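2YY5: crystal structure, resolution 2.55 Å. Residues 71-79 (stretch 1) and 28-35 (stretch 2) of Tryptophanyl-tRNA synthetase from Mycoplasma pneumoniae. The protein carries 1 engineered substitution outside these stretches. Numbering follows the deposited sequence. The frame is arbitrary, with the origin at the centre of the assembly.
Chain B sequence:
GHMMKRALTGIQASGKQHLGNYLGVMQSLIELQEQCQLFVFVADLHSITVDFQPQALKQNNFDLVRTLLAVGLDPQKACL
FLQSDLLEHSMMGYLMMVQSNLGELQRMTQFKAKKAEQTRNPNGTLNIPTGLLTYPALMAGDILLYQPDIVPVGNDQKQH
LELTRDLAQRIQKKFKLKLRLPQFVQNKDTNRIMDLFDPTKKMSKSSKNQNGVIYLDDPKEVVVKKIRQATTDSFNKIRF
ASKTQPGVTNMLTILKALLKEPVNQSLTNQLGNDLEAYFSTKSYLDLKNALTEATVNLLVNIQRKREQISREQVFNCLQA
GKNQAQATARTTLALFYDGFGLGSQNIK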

# COMPACT_ATOMS: atom_id res chain seq x y z
N VAL B 71 -16.99 -13.78 -23.39
CA VAL B 71 -17.11 -12.63 -24.26
C VAL B 71 -16.13 -12.64 -25.42
O VAL B 71 -16.37 -11.98 -26.43
CB VAL B 71 -16.99 -11.35 -23.44
CG1 VAL B 71 -16.53 -10.21 -24.29
CG2 VAL B 71 -18.34 -11.05 -22.81
N GLY B 72 -15.05 -13.40 -25.30
CA GLY B 72 -14.09 -13.46 -26.39
C GLY B 72 -12.63 -13.17 -26.05
O GLY B 72 -11.76 -13.27 -26.92
N LEU B 73 -12.36 -12.79 -24.80
CA LEU B 73 -10.98 -12.52 -24.40
C LEU B 73 -10.27 -13.87 -24.52
O LEU B 73 -10.64 -14.84 -23.85
CB LEU B 73 -10.93 -12.00 -22.96
CG LEU B 73 -9.57 -11.53 -22.45
CD1 LEU B 73 -9.00 -10.44 -23.35
CD2 LEU B 73 -9.73 -11.02 -21.03
N ASP B 74 -9.26 -13.91 -25.38
CA ASP B 74 -8.51 -15.14 -25.64
C ASP B 74 -7.16 -15.17 -24.95
O ASP B 74 -6.27 -14.39 -25.29
CB ASP B 74 -8.31 -15.30 -27.15
CG ASP B 74 -7.77 -16.67 -27.54
OD1 ASP B 74 -7.42 -17.46 -26.64
OD2 ASP B 74 -7.71 -16.95 -28.76
N PRO B 75 -6.97 -16.08 -23.98
CA PRO B 75 -5.70 -16.18 -23.26
C PRO B 75 -4.51 -16.54 -24.14
O PRO B 75 -3.36 -16.52 -23.69
CB PRO B 75 -6.00 -17.24 -22.19
CG PRO B 75 -7.08 -18.07 -22.81
CD PRO B 75 -7.96 -17.04 -23.46
N GLN B 76 -4.76 -16.86 -25.40
CA GLN B 76 -3.68 -17.18 -26.33
C GLN B 76 -3.28 -15.90 -27.08
O GLN B 76 -2.15 -15.79 -27.56
CB GLN B 76 -4.11 -18.24 -27.35
CG GLN B 76 -4.22 -19.66 -26.81
CD GLN B 76 -4.32 -20.68 -27.93
OE1 GLN B 76 -3.33 -20.97 -28.61
NE2 GLN B 76 -5.51 -21.21 -28.14
N LYS B 77 -4.20 -14.96 -27.16
CA LYS B 77 -3.96 -13.69 -27.84
C LYS B 77 -3.69 -12.57 -26.84
O LYS B 77 -3.04 -11.58 -27.17
CB LYS B 77 -5.16 -13.33 -28.71
CG LYS B 77 -5.47 -14.34 -29.81
CD LYS B 77 -6.81 -14.07 -30.46
CE LYS B 77 -7.16 -15.14 -31.50
NZ LYS B 77 -8.58 -15.05 -31.94
N ALA B 78 -4.19 -12.74 -25.62
CA ALA B 78 -4.04 -11.73 -24.57
C ALA B 78 -3.55 -12.33 -23.25
O ALA B 78 -3.33 -13.53 -23.15
CB ALA B 78 -5.37 -11.01 -24.36
N CYS B 79 -3.38 -11.46 -22.25
CA CYS B 79 -2.94 -11.87 -20.92
C CYS B 79 -4.00 -11.48 -19.90
O CYS B 79 -4.25 -10.29 -19.69
CB CYS B 79 -1.63 -11.17 -20.56
SG CYS B 79 -1.10 -11.50 -18.86
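Stretch 2 28-35: SLIELQEQ

How do the two backbones run past each other? Stretch 2 is helical from Leu29 to Gln35, held by bonds such as Gln33 N to Leu29 O at 3.1 Å. Stretch 1 is mostly irregular: Gly72 is the first residue to leave a preceding helix, in a Schellman motif with phi at 127°, and after a loop the chain enters a strand that includes Cys79. The two segments advance in the same general sense, for Gly72 lies nearest Ile30 (CA to CA 6.0 Å) and Ala78 nearest Gln33 (CA to CA 5.5 Å). Between these points stretch 1 makes a turn, in which Asp74 O accepts from Lys77 N at 2.8 Å and from Ala78 N at 2.7 Å, while Asp74 OD1 accepts from Gln76 N at 3.0 Å. Pro75 and Gln76 make no contact with the helix.

What fastens the helix to this loop? Gln33, the residue most covered by the opposing stretch, points its CA-to-CB bond toward it and uses both ends of its amide. Its OE1 accepts a nearly straight hydrogen bond from Asp74 N at 2.9 Å, and its NE2 gives a weak one to Gly72 O at 3.2 Å, bent to 134° at the hydrogen. One side chain thus satisfies a backbone donor and a backbone acceptor two residues apart. Nearer the helix backbone, Gln33 CB rests 4.0 Å from Ala78 CB.

What does the bare backbone at Gly72 allow? At phi/psi of 127°/-5° a CB would be jammed against Val71 O, which by itself calls for glycine, and the absence of a side chain also leaves room for Ile30. A CB placed on Gly72 would lie 2.6 Å from Ile30 CD1, a clash. As built, Ile30 CG1 sits 4.1 Å from Gly72 CA, and Ile30 CD1 reaches to 3.1 Å from Val71 O. Next to this site Leu73 turns the end of its side chain nearer the helix, bringing CD1 to 4.0 Å from Leu29 CG in an apolar contact between buried residues.

What happens at the exposed margin? Lys77 directs its CA-to-CB bond toward the helix and carries an extended chain past Gln33, with Lys77 CD 3.8 Å from Gln33 NE2. Its ammonium then lies between two carboxylates: Lys77 NZ is 4.0 Å from Glu34 OE1 and 3.8 Å from Asp74 OD2. Both salt bridges are long, so they supply a loose electrostatic attraction beside the more closely fitted amide of Gln33.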

# COMPACT_ATOMS: atom_id res chain seq x y z
N SER B 28 -14.93 -4.11 -26.75
CA SER B 28 -13.81 -3.77 -27.62
C SER B 28 -12.56 -4.59 -27.34
O SER B 28 -11.55 -4.44 -28.01
CB SER B 28 -13.49 -2.28 -27.49
OG SER B 28 -13.03 -1.98 -26.20
N LEU B 29 -12.65 -5.46 -26.34
CA LEU B 29 -11.53 -6.31 -25.95
C LEU B 29 -11.11 -7.23 -27.09
O LEU B 29 -9.93 -7.55 -27.24
CB LEU B 29 -11.93 -7.15 -24.74
CG LEU B 29 -11.10 -7.00 -23.48
CD1 LEU B 29 -10.72 -5.55 -23.24
CD2 LEU B 29 -11.90 -7.56 -22.32
N ILE B 30 -12.08 -7.67 -27.88
CA ILE B 30 -11.84 -8.57 -29.00
C ILE B 30 -11.08 -7.93 -30.16
O ILE B 30 -10.46 -8.62 -30.97
CB ILE B 30 -13.16 -9.13 -29.54
CG1 ILE B 30 -13.84 -9.95 -28.44
CG2 ILE B 30 -12.92 -9.97 -30.78
CD1 ILE B 30 -15.26 -10.31 -28.75
N GLU B 31 -11.14 -6.61 -30.25
CA GLU B 31 -10.45 -5.87 -31.30
C GLU B 31 -9.04 -5.60 -30.81
O GLU B 31 -8.06 -5.71 -31.56
CB GLU B 31 -11.17 -4.54 -31.56
CG GLU B 31 -12.69 -4.63 -31.57
CD GLU B 31 -13.36 -3.30 -31.90
OE1 GLU B 31 -14.60 -3.22 -31.85
OE2 GLU B 31 -12.63 -2.33 -32.21
N LEU B 32 -8.94 -5.25 -29.53
CA LEU B 32 -7.67 -4.95 -28.89
C LEU B 32 -6.65 -6.08 -28.91
O LEU B 32 -5.51 -5.89 -29.33
CB LEU B 32 -7.90 -4.48 -27.44
CG LEU B 32 -8.47 -3.07 -27.32
CD1 LEU B 32 -8.81 -2.73 -25.88
CD2 LEU B 32 -7.45 -2.10 -27.87
N GLN B 33 -7.05 -7.26 -28.46
CA GLN B 33 -6.15 -8.41 -28.43
C GLN B 33 -5.66 -8.77 -29.82
O GLN B 33 -4.74 -9.58 -29.96
CB GLN B 33 -6.85 -9.62 -27.81
CG GLN B 33 -8.15 -9.98 -28.50
CD GLN B 33 -8.77 -11.21 -27.91
OE1 GLN B 33 -8.66 -11.46 -26.72
NE2 GLN B 33 -9.43 -12.00 -28.75
N GLU B 34 -6.27 -8.18 -30.83
CA GLU B 34 -5.87 -8.44 -32.21
C GLU B 34 -4.89 -7.37 -32.68
O GLU B 34 -3.96 -7.64 -33.44
CB GLU B 34 -7.09 -8.46 -33.12
CG GLU B 34 -7.06 -9.53 -34.20
CD GLU B 34 -7.18 -10.95 -33.64
OE1 GLU B 34 -8.17 -11.25 -32.94
OE2 GLU B 34 -6.28 -11.78 -33.92
N GLN B 35 -5.09 -6.14 -32.20
CA GLN B 35 -4.24 -5.01 -32.59
C GLN B 35 -3.10 -4.72 -31.62
O GLN B 35 -2.05 -4.22 -32.02
CB GLN B 35 -5.10 -3.76 -32.73
CG GLN B 35 -5.99 -3.72 -33.97
CD GLN B 35 -5.18 -3.60 -35.25
OE1 GLN B 35 -4.47 -4.52 -35.65
NE2 GLN B 35 -5.29 -2.44 -35.91